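Local coordinates for protein ORF98 PTP-2 (Cydia pomonella granulosis virus, PDB 6I28) that probably dephosphorylates phosphotyrosine and phosphoserine or phosphothreonine in proteins such as MAP kinases, as a viral dual-specificity phosphatase, at residues Pro52-Leu57 with Gly62-Val67; Gly107-Ala112 with Glu144-Leu149; Ala115-Met120 with Lys151-Tyr156. All coordinates share one frame; numbering follows the deposited sequence. Where two conformers were deposited one is given.

Interaction 1 of 3, residues Pro52-Leu57 with Gly62-Val67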
loop_
_atom_site.group_PDB
_atom_site.type_symbol
_atom_site.label_atom_id
_atom_site.label_comp_id
_atom_site.label_asym_id
_atom_site.label_seq_id
_atom_site.Cartn_x
_atom_site.Cartn_y
_atom_site.Cartn_z
ATOM N N PRO A 52 5.530 -18.900 2.728
ATOM C CA PRO A 52 5.581 -19.028 4.195
ATOM C C PRO A 52 4.739 -17.994 4.903
ATOM O O PRO A 52 4.142 -18.288 5.953
ATOM C CB PRO A 52 7.068 -18.825 4.514
ATOM C CG PRO A 52 7.789 -19.219 3.191
ATOM C CD PRO A 52 6.862 -18.782 2.105
ATOM N N ILE A 53 4.706 -16.765 4.389
ATOM C CA ILE A 53 3.864 -15.751 5.011
ATOM C C ILE A 53 2.400 -16.128 4.841
ATOM O O ILE A 53 1.613 -16.029 5.782
ATOM C CB ILE A 53 4.151 -14.357 4.436
ATOM C CG1 ILE A 53 5.611 -13.996 4.653
ATOM C CG2 ILE A 53 3.288 -13.341 5.128
ATOM C CD1 ILE A 53 5.988 -12.697 4.020
ATOM N N LYS A 54 2.012 -16.537 3.622
ATOM C CA LYS A 54 0.637 -16.978 3.388
ATOM C C LYS A 54 0.273 -18.118 4.330
ATOM O O LYS A 54 -0.808 -18.132 4.917
ATOM C CB LYS A 54 0.454 -17.440 1.940
ATOM C CG LYS A 54 0.348 -16.307 0.966
ATOM C CD LYS A 54 -0.362 -16.652 -0.359
ATOM C CE LYS A 54 -0.618 -15.345 -1.178
ATOM N NZ LYS A 54 -1.569 -15.472 -2.314
ATOM N N ARG A 55 1.165 -19.098 4.469
ATOM C CA ARG A 55 0.873 -20.246 5.310
ATOM C C ARG A 55 0.717 -19.832 6.766
ATOM O O ARG A 55 -0.211 -20.271 7.453
ATOM C CB ARG A 55 1.980 -21.294 5.164
ATOM C CG ARG A 55 1.613 -22.651 5.795
ATOM C CD ARG A 55 2.519 -23.826 5.292
ATOM N NE ARG A 55 2.805 -23.677 3.866
ATOM C CZ ARG A 55 4.020 -23.656 3.339
ATOM N NH1 ARG A 55 5.081 -23.803 4.109
ATOM N NH2 ARG A 55 4.163 -23.499 2.033
ATOM N N ALA A 56 1.594 -18.958 7.255
ATOM C CA ALA A 56 1.560 -18.645 8.678
ATOM C C ALA A 56 0.347 -17.803 9.013
ATOM O O ALA A 56 -0.271 -18.002 10.064
ATOM C CB ALA A 56 2.841 -17.927 9.098
ATOM N N LEU A 57 -0.008 -16.850 8.137
ATOM C CA LEU A 57 -1.191 -16.031 8.399
ATOM C C LEU A 57 -2.486 -16.813 8.196
ATOM O O LEU A 57 -3.460 -16.628 8.937
ATOM C CB LEU A 57 -1.193 -14.820 7.495
ATOM C CG LEU A 57 -0.021 -13.848 7.671
ATOM C CD1 LEU A 57 -0.284 -12.632 6.850
ATOM C CD2 LEU A 57 0.121 -13.466 9.121
ATOM N N GLY A 62 -8.443 -15.421 -0.965
ATOM C CA GLY A 62 -8.767 -14.160 -1.501
ATOM C C GLY A 62 -8.406 -13.013 -0.608
ATOM O O GLY A 62 -8.396 -11.885 -1.066
ATOM N N ASP A 63 -8.124 -13.281 0.666
ATOM C CA ASP A 63 -7.776 -12.222 1.606
ATOM C C ASP A 63 -6.286 -12.036 1.761
ATOM O O ASP A 63 -5.864 -11.124 2.509
ATOM C CB ASP A 63 -8.406 -12.449 2.983
ATOM C CG ASP A 63 -9.919 -12.291 2.976
ATOM O OD1 ASP A 63 -10.470 -11.653 2.052
ATOM O OD2 ASP A 63 -10.567 -12.859 3.867
ATOM N N HIS A 64 -5.483 -12.708 0.956
ATOM C CA HIS A 64 -4.036 -12.483 0.955
ATOM C C HIS A 64 -3.562 -12.450 -0.488
ATOM O O HIS A 64 -3.635 -13.461 -1.193
ATOM C CB HIS A 64 -3.308 -13.555 1.747
ATOM C CG HIS A 64 -1.884 -13.214 2.035
ATOM N ND1 HIS A 64 -1.146 -13.856 3.008
ATOM C CD2 HIS A 64 -1.065 -12.289 1.481
ATOM C CE1 HIS A 64 0.066 -13.327 3.037
ATOM N NE2 HIS A 64 0.139 -12.377 2.120
ATOM N N LEU A 65 -3.142 -11.280 -0.927
ATOM C CA LEU A 65 -2.650 -10.992 -2.256
ATOM C C LEU A 65 -1.151 -10.737 -2.219
ATOM O O LEU A 65 -0.664 -9.985 -1.381
ATOM C CB LEU A 65 -3.336 -9.743 -2.803
ATOM C CG LEU A 65 -3.006 -9.264 -4.220
ATOM C CD1 LEU A 65 -3.318 -10.439 -5.123
ATOM C CD2 LEU A 65 -3.785 -8.054 -4.663
ATOM N N HIS A 66 -0.449 -11.279 -3.187
ATOM C CA HIS A 66 0.985 -11.100 -3.367
ATOM C C HIS A 66 1.248 -10.572 -4.767
ATOM O O HIS A 66 0.742 -11.126 -5.740
ATOM C CB HIS A 66 1.725 -12.446 -3.183
ATOM C CG HIS A 66 3.168 -12.407 -3.572
ATOM N ND1 HIS A 66 3.735 -13.310 -4.451
ATOM C CD2 HIS A 66 4.163 -11.558 -3.218
ATOM C CE1 HIS A 66 5.016 -13.032 -4.613
ATOM N NE2 HIS A 66 5.296 -11.965 -3.884
ATOM N N VAL A 67 2.074 -9.533 -4.881
ATOM C CA VAL A 67 2.695 -9.158 -6.141
ATOM C C VAL A 67 4.211 -9.224 -5.958
ATOM O O VAL A 67 4.763 -8.526 -5.090
ATOM C CB VAL A 67 2.287 -7.745 -6.612
ATOM C CG1 VAL A 67 3.066 -7.406 -7.866
ATOM C CG2 VAL A 67 0.805 -7.648 -6.889
HETATM O O HOH W 1 -1.742 -13.876 -4.506
HETATM O O HOH W 2 -2.703 -15.999 4.249
#
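K54 and H64 carry most of this contact and show how one long side chain can serve two chemistries along its length. The lysine's CG sits over one face of the H64 imidazole, 3.7 Å from the ring centroid and 21° off its normal, a CH-pi contact displaced toward the rim. With CG set anti to its own carbonyl carbon and the chain extended beyond, K54 crosses the ring and carries its amine to the strand, where NZ gives a 3.1 Å hydrogen bond to H64 O. The donor stands 43° out of the carbonyl plane. The tight side is apolar: CG2 of I53 meets the ring edge in its plane, 3.8 Å from H64 CE1, and CD1 of L57 approaches the same CE1 at 3.9 Å. H64 NE2 is hydrogen-bonded to S44 OG, which helps fix the ring's rotation. The looser part is bridged by water. One water links K54 NZ to H66 N, and another joins K54 O to H64 ND1, while K54 CE brushes H66 CB at only 4.2 Å. I53 and L57 also pack on M30 of helix 27-36. The helical segment 52-57 runs nearly antiparallel (172°) to strand segment 64-67, as in the beta-alpha-beta crossover formed here by strand 41-46, helix 51-57 and the outermost strand 64-68 of the central sheet.

Interaction 2 of 3, residues Gly107-Ala112 with Glu144-Leu149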
loop_
_atom_site.group_PDB
_atom_site.type_symbol
_atom_site.label_atom_id
_atom_site.label_comp_id
_atom_site.label_asym_id
_atom_site.label_seq_id
_atom_site.Cartn_x
_atom_site.Cartn_y
_atom_site.Cartn_z
ATOM N N GLY A 107 8.680 -1.421 4.981
ATOM C CA GLY A 107 7.510 -0.601 5.172
ATOM C C GLY A 107 7.703 0.891 4.963
ATOM O O GLY A 107 6.955 1.673 5.569
ATOM N N VAL A 108 8.655 1.298 4.115
ATOM C CA VAL A 108 8.889 2.726 3.863
ATOM C C VAL A 108 8.812 3.099 2.390
ATOM O O VAL A 108 8.725 4.309 2.090
ATOM C CB VAL A 108 10.236 3.193 4.454
ATOM C CG1 VAL A 108 10.267 3.038 6.020
ATOM C CG2 VAL A 108 11.430 2.485 3.788
ATOM N N SER A 109 8.869 2.160 1.442
ATOM C CA SER A 109 8.903 2.511 0.021
ATOM C C SER A 109 7.852 1.742 -0.799
ATOM O O SER A 109 6.824 2.322 -1.171
ATOM C CB SER A 109 10.314 2.281 -0.520
ATOM O OG SER A 109 10.400 2.680 -1.883
ATOM N N ARG A 110 8.045 0.440 -1.048
ATOM C CA ARG A 110 7.063 -0.286 -1.854
ATOM C C ARG A 110 5.656 -0.171 -1.266
ATOM O O ARG A 110 4.728 0.305 -1.928
ATOM C CB ARG A 110 7.435 -1.770 -1.965
ATOM C CG ARG A 110 8.194 -2.153 -3.226
ATOM C CD ARG A 110 8.752 -3.541 -3.242
ATOM N NE ARG A 110 9.728 -3.724 -2.188
ATOM C CZ ARG A 110 10.536 -4.760 -2.052
ATOM N NH1 ARG A 110 10.529 -5.751 -2.932
ATOM N NH2 ARG A 110 11.371 -4.787 -1.027
ATOM N N SER A 111 5.473 -0.670 -0.027
ATOM C CA SER A 111 4.147 -0.677 0.613
ATOM C C SER A 111 3.623 0.743 0.773
ATOM O O SER A 111 2.431 1.024 0.501
ATOM C CB SER A 111 4.224 -1.387 1.970
ATOM O OG SER A 111 5.237 -0.789 2.786
ATOM N N ALA A 112 4.520 1.673 1.153
ATOM C CA ALA A 112 4.100 3.061 1.336
ATOM C C ALA A 112 3.599 3.677 0.031
ATOM O O ALA A 112 2.654 4.475 0.031
ATOM C CB ALA A 112 5.245 3.897 1.888
ATOM N N GLU A 144 12.758 7.373 -5.462
ATOM C CA GLU A 144 12.474 8.437 -6.420
ATOM C C GLU A 144 11.581 7.955 -7.560
ATOM O O GLU A 144 10.666 8.674 -7.984
ATOM C CB GLU A 144 13.772 9.016 -6.991
ATOM C CG GLU A 144 14.295 10.195 -6.211
ATOM C CD GLU A 144 15.496 10.862 -6.879
ATOM O OE1 GLU A 144 16.485 11.145 -6.163
ATOM O OE2 GLU A 144 15.445 11.106 -8.111
ATOM N N HIS A 145 11.835 6.754 -8.091
ATOM C CA HIS A 145 11.022 6.323 -9.231
ATOM C C HIS A 145 9.578 6.030 -8.829
ATOM O O HIS A 145 8.664 6.144 -9.661
ATOM C CB HIS A 145 11.645 5.113 -9.939
ATOM C CG HIS A 145 11.584 3.838 -9.164
ATOM N ND1 HIS A 145 12.423 3.575 -8.095
ATOM C CD2 HIS A 145 10.825 2.730 -9.327
ATOM C CE1 HIS A 145 12.167 2.368 -7.621
ATOM N NE2 HIS A 145 11.188 1.842 -8.339
ATOM N N PHE A 146 9.335 5.650 -7.575
ATOM C CA PHE A 146 7.943 5.527 -7.126
ATOM C C PHE A 146 7.295 6.906 -6.983
ATOM O O PHE A 146 6.095 7.056 -7.225
ATOM C CB PHE A 146 7.824 4.773 -5.806
ATOM C CG PHE A 146 8.143 3.326 -5.907
ATOM C CD1 PHE A 146 7.734 2.573 -6.997
ATOM C CD2 PHE A 146 8.803 2.689 -4.887
ATOM C CE1 PHE A 146 8.092 1.242 -7.081
ATOM C CE2 PHE A 146 9.114 1.325 -4.967
ATOM C CZ PHE A 146 8.726 0.613 -6.061
ATOM N N VAL A 147 8.068 7.914 -6.543
ATOM C CA VAL A 147 7.544 9.285 -6.481
ATOM C C VAL A 147 7.133 9.764 -7.864
ATOM O O VAL A 147 6.057 10.350 -8.036
ATOM C CB VAL A 147 8.584 10.222 -5.843
ATOM C CG1 VAL A 147 8.119 11.683 -5.976
ATOM C CG2 VAL A 147 8.843 9.867 -4.390
ATOM N N GLU A 148 7.957 9.506 -8.879
ATOM C CA GLU A 148 7.563 9.920 -10.222
ATOM C C GLU A 148 6.371 9.098 -10.725
ATOM O O GLU A 148 5.504 9.622 -11.422
ATOM C CB GLU A 148 8.751 9.816 -11.181
ATOM C CG GLU A 148 9.860 10.832 -10.914
ATOM C CD GLU A 148 9.381 12.304 -10.885
ATOM O OE1 GLU A 148 8.674 12.739 -11.837
ATOM O OE2 GLU A 148 9.718 13.019 -9.902
ATOM N N LEU A 149 6.291 7.821 -10.363
ATOM C CA LEU A 149 5.144 7.002 -10.760
ATOM C C LEU A 149 3.841 7.621 -10.284
ATOM O O LEU A 149 2.886 7.755 -11.061
ATOM C CB LEU A 149 5.289 5.591 -10.207
ATOM C CG LEU A 149 4.094 4.657 -10.250
ATOM C CD1 LEU A 149 3.803 4.251 -11.625
ATOM C CD2 LEU A 149 4.370 3.395 -9.436
#
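S109 and F146 mark the closest backbone approach, 7.8 Å between their CA atoms, where the loop 107-109 gives way to helix 110-123 opposite the first turns of helix 144-151. F146 reaches across this gap. Its ring receives S109 OG at the edge, in plane, 3.4 Å from CD2; a first torsion with OG anti to the serine's backbone N (chi1 -177°) brings that oxygen to the phenyl rim. It is not left to the ring for polar company: the ring edge abuts an oxygen whose polar needs are met by D71 and S143. R110 uses its aliphatic part, CG lying 4.0 Å from F146 CZ, while its guanidinium turns off to C69 O and D47. Although the guanidinium plane is only 19° from that of the ring, it is the methylene that touches. From the ring's own helix, H145 NE2 lies 3.4 Å above the F146 plane, toward the rim. R110 ends the HCX5R signature loop of the protein tyrosine phosphatases, whose arginine binds phosphate in the family, and a bound calcium ion lies about 3 Å from its side chain. F146 also touches L78, so helix 144-151 meets both helix 77-80 and the start of helix 110-123.

Interaction 3 of 3, residues Ala115-Met120 with Lys151-Tyr156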
loop_
_atom_site.group_PDB
_atom_site.type_symbol
_atom_site.label_atom_id
_atom_site.label_comp_id
_atom_site.label_asym_id
_atom_site.label_seq_id
_atom_site.Cartn_x
_atom_site.Cartn_y
_atom_site.Cartn_z
ATOM N N ALA A 115 -0.028 2.553 -0.466
ATOM C CA ALA A 115 -0.895 3.243 0.488
ATOM C C ALA A 115 -1.125 4.684 0.068
ATOM O O ALA A 115 -2.276 5.163 0.057
ATOM C CB ALA A 115 -0.292 3.160 1.876
ATOM N N ILE A 116 -0.063 5.370 -0.350
ATOM C CA ILE A 116 -0.169 6.772 -0.734
ATOM C C ILE A 116 -1.065 6.880 -1.950
ATOM O O ILE A 116 -1.908 7.769 -2.034
ATOM C CB ILE A 116 1.230 7.372 -0.982
ATOM C CG1 ILE A 116 2.028 7.541 0.322
ATOM C CG2 ILE A 116 1.141 8.738 -1.739
ATOM C CD1 ILE A 116 3.469 8.093 0.179
ATOM N N TYR A 117 -0.926 5.952 -2.893
ATOM C CA TYR A 117 -1.718 6.012 -4.113
ATOM C C TYR A 117 -3.191 5.746 -3.821
ATOM O O TYR A 117 -4.080 6.436 -4.354
ATOM C CB TYR A 117 -1.224 4.972 -5.114
ATOM C CG TYR A 117 -2.053 4.964 -6.401
ATOM C CD1 TYR A 117 -2.179 6.059 -7.176
ATOM C CD2 TYR A 117 -2.713 3.827 -6.802
ATOM C CE1 TYR A 117 -2.934 6.060 -8.369
ATOM C CE2 TYR A 117 -3.477 3.768 -7.959
ATOM C CZ TYR A 117 -3.603 4.883 -8.747
ATOM O OH TYR A 117 -4.353 4.877 -9.913
ATOM N N TYR A 118 -3.479 4.747 -2.978
ATOM C CA TYR A 118 -4.839 4.559 -2.544
ATOM C C TYR A 118 -5.445 5.800 -1.946
ATOM O O TYR A 118 -6.583 6.136 -2.275
ATOM C CB TYR A 118 -4.952 3.377 -1.579
ATOM C CG TYR A 118 -6.360 3.081 -1.208
ATOM C CD1 TYR A 118 -7.140 2.321 -2.069
ATOM C CD2 TYR A 118 -6.971 3.596 -0.056
ATOM C CE1 TYR A 118 -8.430 2.051 -1.804
ATOM C CE2 TYR A 118 -8.319 3.269 0.232
ATOM C CZ TYR A 118 -9.039 2.520 -0.678
ATOM O OH TYR A 118 -10.365 2.185 -0.498
ATOM N N ILE A 119 -4.678 6.572 -1.146
ATOM C CA ILE A 119 -5.223 7.789 -0.554
ATOM C C ILE A 119 -5.350 8.917 -1.578
ATOM O O ILE A 119 -6.343 9.647 -1.574
ATOM C CB ILE A 119 -4.319 8.150 0.656
ATOM C CG1 ILE A 119 -4.518 7.104 1.786
ATOM C CG2 ILE A 119 -4.568 9.583 1.161
ATOM C CD1 ILE A 119 -3.672 7.341 2.994
ATOM N N MET A 120 -4.358 9.059 -2.480
ATOM C CA MET A 120 -4.450 10.008 -3.571
ATOM C C MET A 120 -5.696 9.788 -4.400
ATOM O O MET A 120 -6.444 10.727 -4.668
ATOM C CB MET A 120 -3.227 9.904 -4.490
ATOM C CG MET A 120 -1.920 10.253 -3.884
ATOM S SD MET A 120 -0.551 9.870 -4.979
ATOM C CE MET A 120 -1.054 10.700 -6.472
ATOM N N LYS A 151 3.238 10.770 -8.969
ATOM C CA LYS A 151 3.033 12.077 -9.582
ATOM C C LYS A 151 2.513 11.938 -11.005
ATOM O O LYS A 151 1.686 12.735 -11.454
ATOM C CB LYS A 151 4.332 12.879 -9.555
ATOM C CG LYS A 151 4.824 13.236 -8.160
ATOM C CD LYS A 151 6.036 14.243 -8.266
ATOM C CE LYS A 151 6.505 14.788 -6.912
ATOM N NZ LYS A 151 7.869 15.511 -7.024
ATOM N N GLY A 152 2.988 10.927 -11.732
ATOM C CA GLY A 152 2.520 10.694 -13.083
ATOM C C GLY A 152 1.068 10.286 -13.191
ATOM O O GLY A 152 0.514 10.347 -14.300
ATOM N N LYS A 153 0.440 9.890 -12.079
ATOM C CA LYS A 153 -0.984 9.597 -12.071
ATOM C C LYS A 153 -1.838 10.850 -11.909
ATOM O O LYS A 153 -3.067 10.762 -11.980
ATOM C CB LYS A 153 -1.343 8.626 -10.938
ATOM C CG LYS A 153 -0.578 7.323 -10.911
ATOM C CD LYS A 153 -0.506 6.589 -12.225
ATOM C CE LYS A 153 -1.810 6.105 -12.672
ATOM N NZ LYS A 153 -1.556 5.084 -13.749
ATOM N N CYS A 154 -1.243 12.002 -11.639
ATOM C CA CYS A 154 -2.004 13.213 -11.406
ATOM C C CYS A 154 -2.039 14.054 -12.670
ATOM O O CYS A 154 -1.007 14.280 -13.299
ATOM C CB CYS A 154 -1.439 14.065 -10.270
ATOM S SG CYS A 154 -1.080 13.208 -8.762
ATOM N N VAL A 155 -3.229 14.486 -13.047
ATOM C CA VAL A 155 -3.436 15.394 -14.167
ATOM C C VAL A 155 -3.916 16.718 -13.611
ATOM O O VAL A 155 -4.727 16.761 -12.679
ATOM C CB VAL A 155 -4.460 14.788 -15.147
ATOM C CG1 VAL A 155 -4.714 15.747 -16.298
ATOM C CG2 VAL A 155 -3.983 13.438 -15.612
ATOM N N TYR A 156 -3.373 17.814 -14.137
ATOM C CA TYR A 156 -3.818 19.124 -13.738
ATOM C C TYR A 156 -4.492 19.746 -14.937
ATOM O O TYR A 156 -3.854 19.894 -15.989
ATOM C CB TYR A 156 -2.635 19.977 -13.270
ATOM C CG TYR A 156 -1.911 19.355 -12.112
ATOM C CD1 TYR A 156 -0.926 18.371 -12.313
ATOM C CD2 TYR A 156 -2.203 19.746 -10.808
ATOM C CE1 TYR A 156 -0.272 17.800 -11.257
ATOM C CE2 TYR A 156 -1.552 19.139 -9.726
ATOM C CZ TYR A 156 -0.599 18.159 -9.960
ATOM O OH TYR A 156 0.070 17.578 -8.893
#
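The Y117 ring, the one flat group in this contact, meets K153 at a slant, its CE1 3.7 Å from K153 CG. K153 CB follows at 4.0 Å from the same CE1, and further along, K153 CE comes within 3.9 Å of Y117 OH. The lysine can stay close over this length because its chain folds back at chi2 (-49°) and chi3 (-66°) instead of extending. The phenol oxygen has polar partners of its own, hydrogen bonds to the C-terminal carboxylate of E168 and to R121, while L82 and L150 also touch the tyrosine side chain. One helical turn on, M120 reaches C154. A bend about the CG-SD bond (chi3 52°) brings CE to 3.4 Å from C154 SG, a close apolar contact. Both K153 and C154 belong to a type I turn, K151 to C154, that leads from helix 144-151 into the two-stranded sheet of 154-159 and 162-167. No hydrogen bond or ion pair crosses from helix to turn. The contact therefore depends on shape and dispersion; the directional bonds nearby, from Y117 OH to R121 and E168 and from the K153 backbone to E168, lie outside it and probably help hold Y117 and K153 in place.

Three contacts of one phosphatase domain illustrate how chemistry follows position. Interaction 2 is the buried one, which includes the end of the signature loop; there an aromatic ring abuts hydroxyl and arginine groups whose polar ends are claimed by other residues. Interactions 1 and 3 are partly buried and sit on opposite sides of the chain's centre, about 26 Å apart between centres. Interaction 1, confined to the beta-alpha-beta unit at the sheet margin, is alone in having a direct hydrogen bond and bridging waters. Interactions 2 and 3 share helix 110-123 and engage successive elements, so the same helix meets helix 144-151 at its start and, further along, the turn that opens the C-terminal hairpin.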